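Local coordinates for tryptophanyl-tRNA synthetase (Cryptosporidium parvum Iowa II, PDB 3HV0), which probably catalyses the ATP-dependent attachment of L-tryptophan to tRNA(Trp), and holds bound tryptophan in this catalytic part of the chain, at residues Thr79-Ser84 against Ile112-Asp117; Ser84-His89 against Ala135-Lys140; Phe120-Asn125 against Val192-Phe197. All coordinates share one frame; numbering follows the deposited sequence.

Interaction 1: residues Thr79-Ser84 against Ile112-Asp117; sequences TGRGPS and IQLTDD. With TRP (tryptophan), chain C.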
loop_
_atom_site.group_PDB
_atom_site.type_symbol
_atom_site.label_atom_id
_atom_site.label_comp_id
_atom_site.label_asym_id
_atom_site.label_seq_id
_atom_site.Cartn_x
_atom_site.Cartn_y
_atom_site.Cartn_z
ATOM N N THR A 79 15.845 -11.756 -2.075
ATOM C CA THR A 79 15.911 -11.513 -3.497
ATOM C C THR A 79 14.497 -11.487 -4.056
ATOM O O THR A 79 13.570 -11.740 -3.332
ATOM C CB THR A 79 16.794 -12.527 -4.181
ATOM O OG1 THR A 79 17.319 -11.931 -5.364
ATOM C CG2 THR A 79 16.037 -13.768 -4.551
ATOM N N GLY A 80 14.341 -11.151 -5.323
ATOM C CA GLY A 80 12.988 -11.006 -5.905
ATOM C C GLY A 80 12.896 -11.202 -7.395
ATOM O O GLY A 80 13.895 -11.450 -8.052
ATOM N N ARG A 81 11.661 -11.100 -7.905
ATOM C CA ARG A 81 11.333 -11.361 -9.292
ATOM C C ARG A 81 10.040 -10.590 -9.688
ATOM O O ARG A 81 9.068 -10.568 -8.963
ATOM C CB ARG A 81 11.217 -12.874 -9.470
ATOM C CG ARG A 81 10.334 -13.369 -10.596
ATOM C CD ARG A 81 10.853 -13.012 -11.989
ATOM N NE ARG A 81 9.936 -13.456 -13.031
ATOM C CZ ARG A 81 10.040 -13.142 -14.313
ATOM N NH1 ARG A 81 11.027 -12.376 -14.737
ATOM N NH2 ARG A 81 9.139 -13.593 -15.179
ATOM N N GLY A 82 10.052 -9.939 -10.842
ATOM C CA GLY A 82 8.866 -9.257 -11.352
ATOM C C GLY A 82 8.184 -10.084 -12.424
ATOM O O GLY A 82 8.729 -10.221 -13.506
ATOM N N PRO A 83 7.002 -10.659 -12.132
ATOM C CA PRO A 83 6.305 -11.521 -13.072
ATOM C C PRO A 83 5.644 -10.793 -14.253
ATOM O O PRO A 83 4.435 -10.589 -14.251
ATOM C CB PRO A 83 5.230 -12.174 -12.199
ATOM C CG PRO A 83 4.966 -11.218 -11.163
ATOM C CD PRO A 83 6.243 -10.521 -10.878
ATOM N N SER A 84 6.433 -10.431 -15.263
ATOM C CA SER A 84 5.907 -9.863 -16.504
ATOM C C SER A 84 5.725 -10.907 -17.593
ATOM O O SER A 84 5.201 -10.608 -18.666
ATOM C CB SER A 84 6.846 -8.777 -17.002
ATOM O OG SER A 84 8.174 -9.079 -16.634
ATOM N N ILE A 112 11.712 -14.314 -0.561
ATOM C CA ILE A 112 11.621 -14.039 -1.997
ATOM C C ILE A 112 10.282 -13.324 -2.382
ATOM O O ILE A 112 9.207 -13.859 -2.150
ATOM C CB ILE A 112 11.736 -15.330 -2.816
ATOM C CG1 ILE A 112 13.026 -16.107 -2.462
ATOM C CG2 ILE A 112 11.755 -15.039 -4.276
ATOM C CD1 ILE A 112 13.229 -17.411 -3.224
ATOM N N GLN A 113 10.365 -12.148 -3.012
ATOM C CA GLN A 113 9.191 -11.323 -3.301
ATOM C C GLN A 113 8.776 -11.369 -4.781
ATOM O O GLN A 113 9.557 -11.009 -5.674
ATOM C CB GLN A 113 9.470 -9.864 -2.911
ATOM C CG GLN A 113 8.342 -8.892 -3.260
ATOM C CD GLN A 113 8.686 -7.427 -2.948
ATOM O OE1 GLN A 113 9.709 -6.920 -3.390
ATOM N NE2 GLN A 113 7.830 -6.756 -2.185
ATOM N N LEU A 114 7.570 -11.840 -5.053
ATOM C CA LEU A 114 7.075 -11.778 -6.405
ATOM C C LEU A 114 6.234 -10.507 -6.544
ATOM O O LEU A 114 5.205 -10.371 -5.913
ATOM C CB LEU A 114 6.320 -13.049 -6.742
ATOM C CG LEU A 114 7.372 -14.140 -7.000
ATOM C CD1 LEU A 114 7.161 -15.397 -6.160
ATOM C CD2 LEU A 114 7.450 -14.418 -8.489
ATOM N N THR A 115 6.704 -9.570 -7.353
ATOM C CA THR A 115 6.125 -8.241 -7.390
ATOM C C THR A 115 4.974 -8.116 -8.378
ATOM O O THR A 115 5.045 -7.321 -9.321
ATOM C CB THR A 115 7.203 -7.148 -7.681
ATOM O OG1 THR A 115 7.691 -7.235 -9.029
ATOM C CG2 THR A 115 8.346 -7.308 -6.750
ATOM N N ASP A 116 3.883 -8.842 -8.149
ATOM C CA ASP A 116 2.724 -8.730 -9.075
ATOM C C ASP A 116 2.103 -7.321 -9.115
ATOM O O ASP A 116 1.540 -6.944 -10.122
ATOM C CB ASP A 116 1.647 -9.785 -8.818
ATOM C CG ASP A 116 1.431 -10.048 -7.355
ATOM O OD1 ASP A 116 1.065 -9.148 -6.600
ATOM O OD2 ASP A 116 1.635 -11.164 -6.907
ATOM N N ASP A 117 2.206 -6.568 -8.021
ATOM C CA ASP A 117 1.825 -5.163 -7.979
ATOM C C ASP A 117 2.654 -4.266 -8.906
ATOM O O ASP A 117 2.087 -3.464 -9.644
ATOM C CB ASP A 117 1.865 -4.630 -6.537
ATOM C CG ASP A 117 3.173 -4.954 -5.807
ATOM O OD1 ASP A 117 4.077 -5.530 -6.434
ATOM O OD2 ASP A 117 3.287 -4.629 -4.606
HETATM N N TRP C . 11.427 -5.454 -9.210
HETATM C CA TRP C . 12.390 -6.574 -9.424
HETATM C C TRP C . 12.422 -6.955 -10.897
HETATM O O TRP C . 11.477 -6.643 -11.644
HETATM C CB TRP C . 12.061 -7.803 -8.553
HETATM C CG TRP C . 12.603 -7.715 -7.146
HETATM C CD1 TRP C . 11.890 -7.457 -5.999
HETATM C CD2 TRP C . 13.964 -7.903 -6.726
HETATM N NE1 TRP C . 12.720 -7.474 -4.911
HETATM C CE2 TRP C . 13.999 -7.730 -5.328
HETATM C CE3 TRP C . 15.149 -8.199 -7.394
HETATM C CZ2 TRP C . 15.174 -7.845 -4.589
HETATM C CZ3 TRP C . 16.315 -8.308 -6.657
HETATM C CH2 TRP C . 16.319 -8.119 -5.265
HETATM O OXT TRP C . 13.411 -7.569 -11.341
#

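Interaction 2: residues Ser84-His89 against Ala135-Lys140; sequences SSESLH and AYENMK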
loop_
_atom_site.group_PDB
_atom_site.type_symbol
_atom_site.label_atom_id
_atom_site.label_comp_id
_atom_site.label_asym_id
_atom_site.label_seq_id
_atom_site.Cartn_x
_atom_site.Cartn_y
_atom_site.Cartn_z
ATOM N N SER A 84 6.433 -10.431 -15.263
ATOM C CA SER A 84 5.907 -9.863 -16.504
ATOM C C SER A 84 5.725 -10.907 -17.593
ATOM O O SER A 84 5.201 -10.608 -18.666
ATOM C CB SER A 84 6.846 -8.777 -17.002
ATOM O OG SER A 84 8.174 -9.079 -16.634
ATOM N N SER A 85 6.187 -12.128 -17.335
ATOM C CA SER A 85 6.057 -13.237 -18.288
ATOM C C SER A 85 5.784 -14.496 -17.496
ATOM O O SER A 85 6.141 -14.589 -16.323
ATOM C CB SER A 85 7.343 -13.409 -19.109
ATOM O OG SER A 85 8.406 -13.925 -18.316
ATOM N N GLU A 86 5.159 -15.465 -18.148
ATOM C CA GLU A 86 4.756 -16.699 -17.487
ATOM C C GLU A 86 5.952 -17.560 -17.098
ATOM O O GLU A 86 5.887 -18.282 -16.095
ATOM C CB GLU A 86 3.791 -17.503 -18.350
ATOM C CG GLU A 86 2.921 -18.435 -17.518
ATOM C CD GLU A 86 1.948 -19.244 -18.344
ATOM O OE1 GLU A 86 0.907 -18.677 -18.757
ATOM O OE2 GLU A 86 2.222 -20.455 -18.548
ATOM N N SER A 87 7.038 -17.473 -17.872
ATOM C CA SER A 87 8.265 -18.199 -17.558
ATOM C C SER A 87 9.466 -17.271 -17.353
ATOM O O SER A 87 9.549 -16.186 -17.910
ATOM C CB SER A 87 8.567 -19.205 -18.660
ATOM O OG SER A 87 9.620 -20.059 -18.249
ATOM N N LEU A 88 10.397 -17.704 -16.523
ATOM C CA LEU A 88 11.623 -16.949 -16.280
ATOM C C LEU A 88 12.572 -17.108 -17.463
ATOM O O LEU A 88 12.659 -18.196 -18.040
ATOM C CB LEU A 88 12.301 -17.426 -14.993
ATOM C CG LEU A 88 11.894 -16.655 -13.715
ATOM C CD1 LEU A 88 10.371 -16.565 -13.527
ATOM C CD2 LEU A 88 12.561 -17.264 -12.486
ATOM N N HIS A 89 13.268 -16.022 -17.831
ATOM C CA HIS A 89 14.380 -16.122 -18.799
ATOM C C HIS A 89 15.510 -16.856 -18.091
ATOM O O HIS A 89 15.538 -16.942 -16.857
ATOM C CB HIS A 89 14.905 -14.758 -19.265
ATOM C CG HIS A 89 13.850 -13.835 -19.801
ATOM N ND1 HIS A 89 13.719 -12.529 -19.376
ATOM C CD2 HIS A 89 12.891 -14.020 -20.737
ATOM C CE1 HIS A 89 12.720 -11.949 -20.024
ATOM N NE2 HIS A 89 12.199 -12.833 -20.856
ATOM N N ALA A 135 2.871 -14.793 -11.526
ATOM C CA ALA A 135 3.569 -14.935 -10.259
ATOM C C ALA A 135 3.619 -16.385 -9.807
ATOM O O ALA A 135 4.679 -16.872 -9.428
ATOM C CB ALA A 135 2.918 -14.096 -9.197
ATOM N N TYR A 136 2.486 -17.076 -9.855
ATOM C CA TYR A 136 2.442 -18.445 -9.331
ATOM C C TYR A 136 3.210 -19.433 -10.197
ATOM O O TYR A 136 3.854 -20.339 -9.672
ATOM C CB TYR A 136 1.017 -18.914 -8.997
ATOM C CG TYR A 136 0.748 -18.669 -7.527
ATOM C CD1 TYR A 136 0.689 -19.714 -6.605
ATOM C CD2 TYR A 136 0.648 -17.368 -7.042
ATOM C CE1 TYR A 136 0.487 -19.450 -5.230
ATOM C CE2 TYR A 136 0.437 -17.098 -5.692
ATOM C CZ TYR A 136 0.365 -18.131 -4.796
ATOM O OH TYR A 136 0.165 -17.798 -3.477
ATOM N N GLU A 137 3.177 -19.241 -11.509
ATOM C CA GLU A 137 3.974 -20.085 -12.390
ATOM C C GLU A 137 5.445 -19.812 -12.170
ATOM O O GLU A 137 6.254 -20.741 -12.070
ATOM C CB GLU A 137 3.607 -19.853 -13.850
ATOM C CG GLU A 137 2.197 -20.279 -14.208
ATOM C CD GLU A 137 1.964 -21.754 -14.000
ATOM O OE1 GLU A 137 2.925 -22.530 -14.105
ATOM O OE2 GLU A 137 0.810 -22.138 -13.730
ATOM N N ASN A 138 5.785 -18.529 -12.086
ATOM C CA ASN A 138 7.156 -18.103 -11.749
ATOM C C ASN A 138 7.705 -18.746 -10.469
ATOM O O ASN A 138 8.873 -19.114 -10.437
ATOM C CB ASN A 138 7.230 -16.586 -11.635
ATOM C CG ASN A 138 7.229 -15.884 -12.996
ATOM O OD1 ASN A 138 7.579 -14.714 -13.074
ATOM N ND2 ASN A 138 6.837 -16.590 -14.071
ATOM N N MET A 139 6.868 -18.893 -9.435
ATOM C CA MET A 139 7.275 -19.577 -8.194
ATOM C C MET A 139 7.766 -20.988 -8.442
ATOM O O MET A 139 8.731 -21.422 -7.811
ATOM C CB MET A 139 6.125 -19.688 -7.187
ATOM C CG MET A 139 5.657 -18.379 -6.626
ATOM S SD MET A 139 4.639 -18.538 -5.149
ATOM C CE MET A 139 5.419 -19.971 -4.394
ATOM N N LYS A 140 7.082 -21.699 -9.333
ATOM C CA LYS A 140 7.476 -23.051 -9.706
ATOM C C LYS A 140 8.887 -23.080 -10.306
ATOM O O LYS A 140 9.709 -23.950 -9.967
ATOM C CB LYS A 140 6.479 -23.662 -10.708
ATOM C CG LYS A 140 5.072 -23.853 -10.174
ATOM C CD LYS A 140 4.102 -24.287 -11.268
ATOM C CE LYS A 140 2.859 -24.930 -10.651
ATOM N NZ LYS A 140 1.788 -25.258 -11.638
#

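Interaction 3: residues Phe120-Asn125 against Val192-Phe197; sequences FIFKSN and VGKFAF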
loop_
_atom_site.group_PDB
_atom_site.type_symbol
_atom_site.label_atom_id
_atom_site.label_comp_id
_atom_site.label_asym_id
_atom_site.label_seq_id
_atom_site.Cartn_x
_atom_site.Cartn_y
_atom_site.Cartn_z
ATOM N N PHE A 120 2.039 -4.891 -12.944
ATOM C CA PHE A 120 0.773 -4.283 -13.266
ATOM C C PHE A 120 0.897 -2.752 -13.283
ATOM O O PHE A 120 0.262 -2.093 -14.106
ATOM C CB PHE A 120 -0.280 -4.708 -12.272
ATOM C CG PHE A 120 -1.544 -3.899 -12.353
ATOM C CD1 PHE A 120 -2.406 -4.067 -13.405
ATOM C CD2 PHE A 120 -1.866 -2.989 -11.376
ATOM C CE1 PHE A 120 -3.573 -3.339 -13.495
ATOM C CE2 PHE A 120 -3.043 -2.255 -11.455
ATOM C CZ PHE A 120 -3.893 -2.423 -12.518
ATOM N N ILE A 121 1.706 -2.185 -12.381
ATOM C CA ILE A 121 1.817 -0.732 -12.286
ATOM C C ILE A 121 2.614 -0.115 -13.436
ATOM O O ILE A 121 2.184 0.884 -14.023
ATOM C CB ILE A 121 2.382 -0.254 -10.923
ATOM C CG1 ILE A 121 1.289 -0.316 -9.852
ATOM C CG2 ILE A 121 2.860 1.211 -11.025
ATOM C CD1 ILE A 121 0.145 0.662 -10.111
ATOM N N PHE A 122 3.743 -0.739 -13.765
ATOM C CA PHE A 122 4.725 -0.181 -14.695
ATOM C C PHE A 122 4.556 -0.589 -16.147
ATOM O O PHE A 122 5.266 -0.069 -17.010
ATOM C CB PHE A 122 6.125 -0.588 -14.238
ATOM C CG PHE A 122 6.682 0.297 -13.176
ATOM C CD1 PHE A 122 7.551 1.323 -13.502
ATOM C CD2 PHE A 122 6.343 0.106 -11.843
ATOM C CE1 PHE A 122 8.068 2.146 -12.522
ATOM C CE2 PHE A 122 6.865 0.904 -10.855
ATOM C CZ PHE A 122 7.728 1.932 -11.193
ATOM N N LYS A 123 3.627 -1.502 -16.419
ATOM C CA LYS A 123 3.430 -2.065 -17.763
ATOM C C LYS A 123 1.975 -1.966 -18.184
ATOM O O LYS A 123 1.186 -2.862 -17.882
ATOM C CB LYS A 123 3.859 -3.533 -17.790
ATOM C CG LYS A 123 5.356 -3.736 -17.693
ATOM C CD LYS A 123 5.991 -3.504 -19.064
ATOM C CE LYS A 123 7.465 -3.114 -19.000
ATOM N NZ LYS A 123 7.957 -2.752 -20.384
ATOM N N SER A 124 1.648 -0.897 -18.918
ATOM C CA SER A 124 0.279 -0.598 -19.379
ATOM C C SER A 124 -0.497 -1.809 -19.918
ATOM O O SER A 124 -1.715 -1.907 -19.751
ATOM C CB SER A 124 0.324 0.471 -20.486
ATOM N N ASN A 125 0.219 -2.706 -20.588
ATOM C CA ASN A 125 -0.346 -3.907 -21.203
ATOM C C ASN A 125 -0.481 -5.075 -20.209
ATOM O O ASN A 125 -0.337 -6.232 -20.597
ATOM C CB ASN A 125 0.543 -4.348 -22.388
ATOM C CG ASN A 125 1.975 -4.732 -21.950
ATOM O OD1 ASN A 125 2.533 -4.146 -21.015
ATOM N ND2 ASN A 125 2.571 -5.709 -22.640
ATOM N N VAL A 192 0.896 7.693 -10.061
ATOM C CA VAL A 192 1.286 7.734 -8.653
ATOM C C VAL A 192 1.645 6.358 -8.092
ATOM O O VAL A 192 2.375 6.264 -7.109
ATOM C CB VAL A 192 0.196 8.403 -7.775
ATOM C CG1 VAL A 192 -1.029 7.519 -7.652
ATOM C CG2 VAL A 192 0.751 8.773 -6.411
ATOM N N GLY A 193 1.136 5.301 -8.719
ATOM C CA GLY A 193 1.567 3.952 -8.408
ATOM C C GLY A 193 3.069 3.736 -8.516
ATOM O O GLY A 193 3.661 2.968 -7.733
ATOM N N LYS A 194 3.697 4.402 -9.484
ATOM C CA LYS A 194 5.145 4.264 -9.685
ATOM C C LYS A 194 5.916 4.878 -8.521
ATOM O O LYS A 194 6.921 4.330 -8.054
ATOM C CB LYS A 194 5.570 4.895 -11.021
ATOM C CG LYS A 194 5.038 4.127 -12.255
ATOM C CD LYS A 194 5.562 4.676 -13.577
ATOM C CE LYS A 194 5.142 3.811 -14.760
ATOM N NZ LYS A 194 5.036 4.599 -16.033
ATOM N N PHE A 195 5.425 6.016 -8.037
ATOM C CA PHE A 195 5.995 6.648 -6.846
ATOM C C PHE A 195 5.828 5.805 -5.583
ATOM O O PHE A 195 6.716 5.819 -4.725
ATOM C CB PHE A 195 5.381 8.026 -6.632
ATOM C CG PHE A 195 5.800 9.022 -7.654
ATOM C CD1 PHE A 195 6.899 9.822 -7.433
ATOM C CD2 PHE A 195 5.111 9.146 -8.853
ATOM C CE1 PHE A 195 7.302 10.736 -8.381
ATOM C CE2 PHE A 195 5.508 10.051 -9.802
ATOM C CZ PHE A 195 6.602 10.854 -9.567
ATOM N N ALA A 196 4.712 5.071 -5.475
ATOM C CA ALA A 196 4.384 4.310 -4.247
ATOM C C ALA A 196 5.071 2.942 -4.111
ATOM O O ALA A 196 5.044 2.374 -3.021
ATOM C CB ALA A 196 2.876 4.125 -4.109
ATOM N N PHE A 197 5.641 2.410 -5.195
ATOM C CA PHE A 197 6.154 1.037 -5.196
ATOM C C PHE A 197 7.549 0.824 -4.569
ATOM O O PHE A 197 7.799 -0.208 -3.960
ATOM C CB PHE A 197 6.138 0.384 -6.602
ATOM C CG PHE A 197 6.828 -0.965 -6.613
ATOM C CD1 PHE A 197 6.241 -2.048 -5.972
ATOM C CD2 PHE A 197 8.119 -1.108 -7.129
ATOM C CE1 PHE A 197 6.906 -3.266 -5.890
ATOM C CE2 PHE A 197 8.788 -2.327 -7.050
ATOM C CZ PHE A 197 8.184 -3.403 -6.432
#

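Interaction 1: residues Thr79-Ser84 against Ile112-Asp117
Gly80 pairs with Gln113 across two parallel strands while its bare CA lies against the bound tryptophan, 3.4 Å from ligand CD2. Three backbone hydrogen bonds join the strands, and their axes differ by 20°. Gln113 N gives to Thr79 O, Arg81 N to Gln113 O, and Thr115 N to Arg81 O at 3.0 Å, the last with an N-H...O angle of 168°. On the ligand face Gln113 has CG anti to the backbone N (chi1 176°) and an extended chain beyond it. Its OE1 lies 3.4 Å from ligand NE1 and is hydrogen-bonded to Tyr78 OH, while NE2 is held by Asn157 and Val200. Just past the strand, Thr115 turns CG2 to ligand CD1 (3.6 Å), and its OG1 bonds Glu118. On the other face Arg81 CG rests on Leu114 CD2 at 3.7 Å, and the guanidinium leads away to Asn138 and Ser85. Beyond the strands, Pro83 sets CD against Thr115 N (3.7 Å) and CG against Asp116 CA. Pro83 and Thr115 each centre an inverse gamma turn. These are neighbouring strands of a right-handed beta-alpha-beta unit in the Rossmann-type catalytic fold of class I synthetases, with tryptophan bound at their C-terminal ends.

Interaction 2: residues Ser84-His89 against Ala135-Lys140
Asn138 reaches from helix 128-143 to the backbone of the loop, and its amide forms the tight part of the contact. ND2 gives a hydrogen bond to Ser85 O at 3.1 Å. The donor lies in the carbonyl plane, on a lone pair, although the oxygen is tilted 17° from the Asn138 amide plane. The same ND2 is 2.8 Å from Glu86 O. CG stands anti to the carbonyl carbon (chi1 -76°), and from there the amide reaches the loop. Its OD1 takes a hydrogen bond from Arg81 NE, so both ends of the amide have partners. Leu88 closes this buried side, with CD1 3.3 Å from Asn138 CG. Within the loop, Ser85 OG gives to Ser87 O at 2.6 Å.

The other side is looser and nearer solvent. Glu86 and Glu137 lie side by side and point the same way, touching through their CG atoms at 3.9 Å. Their nearest carboxylate oxygens stay 5.0 Å apart, and the like charges probably disfavour a closer approach. Glu137 OE1 forms a salt bridge with Arg366, which should ease that repulsion, and a long one with Lys140. The loop is the first part of the crossover from strand 76-81 through helix 93-106. It runs into His89, the first residue of this enzyme's version of the class I HIGH signature, which ends at His92.

Interaction 3: residues Phe120-Asn125 against Val192-Phe197
Phe122 and Lys194 carry most of this helix-to-helix contact in the Rossmann-type catalytic domain of class I synthetases, and Ile121 adds the next largest share. Helix 116-122 ends here, against the weakly bonded start of helix 192-202. No hydrogen bond joins the two segments. The contact is apolar packing, with the aliphatic part of a lysine laid on an aromatic ring.

Lys194 crosses the Phe122 ring obliquely. Its CG sits over one face, 3.7 Å from the ring centroid and 16° off the ring normal, which makes a CH-pi contact. The chain is extended beyond CG, and its methylenes run along the CZ, CE1 and CD1 side of the ring. CB is nearest CZ, CD is nearest CE1, and CE reaches CD1 at 3.7 Å. Phe122 is the last helical residue before Lys123 leaves helical geometry. Its CG is anti to the carbonyl carbon (chi1 -83°), and the ring extends toward the second helix.

Ile121 packs against backbone. Its CG2 is anti to the backbone N and meets the peptide between Gly193 and Lys194, 3.6 Å from Gly193 C. Its CD1 approaches the bare CA of Gly193 at 4.0 Å.

Phe120 gives its carbonyl oxygen and ring to Lys173 of the second subunit, by a hydrogen bond and a cation-pi contact, and Ala196 packs on Ala196 of the second subunit. Phe197 touches Thr115, Asp117 and Glu118, and its side chain lies about 5 Å from the bound tryptophan. It also meets the Phe122 ring: Phe197 CB lies 4.3 Å from Phe122 CE2, at the ring edge.

From the N terminus, strand 76-81 leads into interaction 1, which closes the beta-alpha-beta unit through helix 93-106 and strand 110-114. The loop of interaction 2 leaves from strand 76-81, and the two contacts share Ser84. Interaction 2 closes a loop of 45 residues onto helix 128-143, so it crosses interaction 1. The two touch where Arg81 meets Asn138 and Leu114 meets Met139. Interaction 3 opens after interaction 1 has closed, crosses interaction 2, and closes a loop of 66 residues. It shares helix 116-122 with interaction 1. Together they tie the central sheet to helices 116-122, 128-143 and 192-202 near the tryptophan pocket.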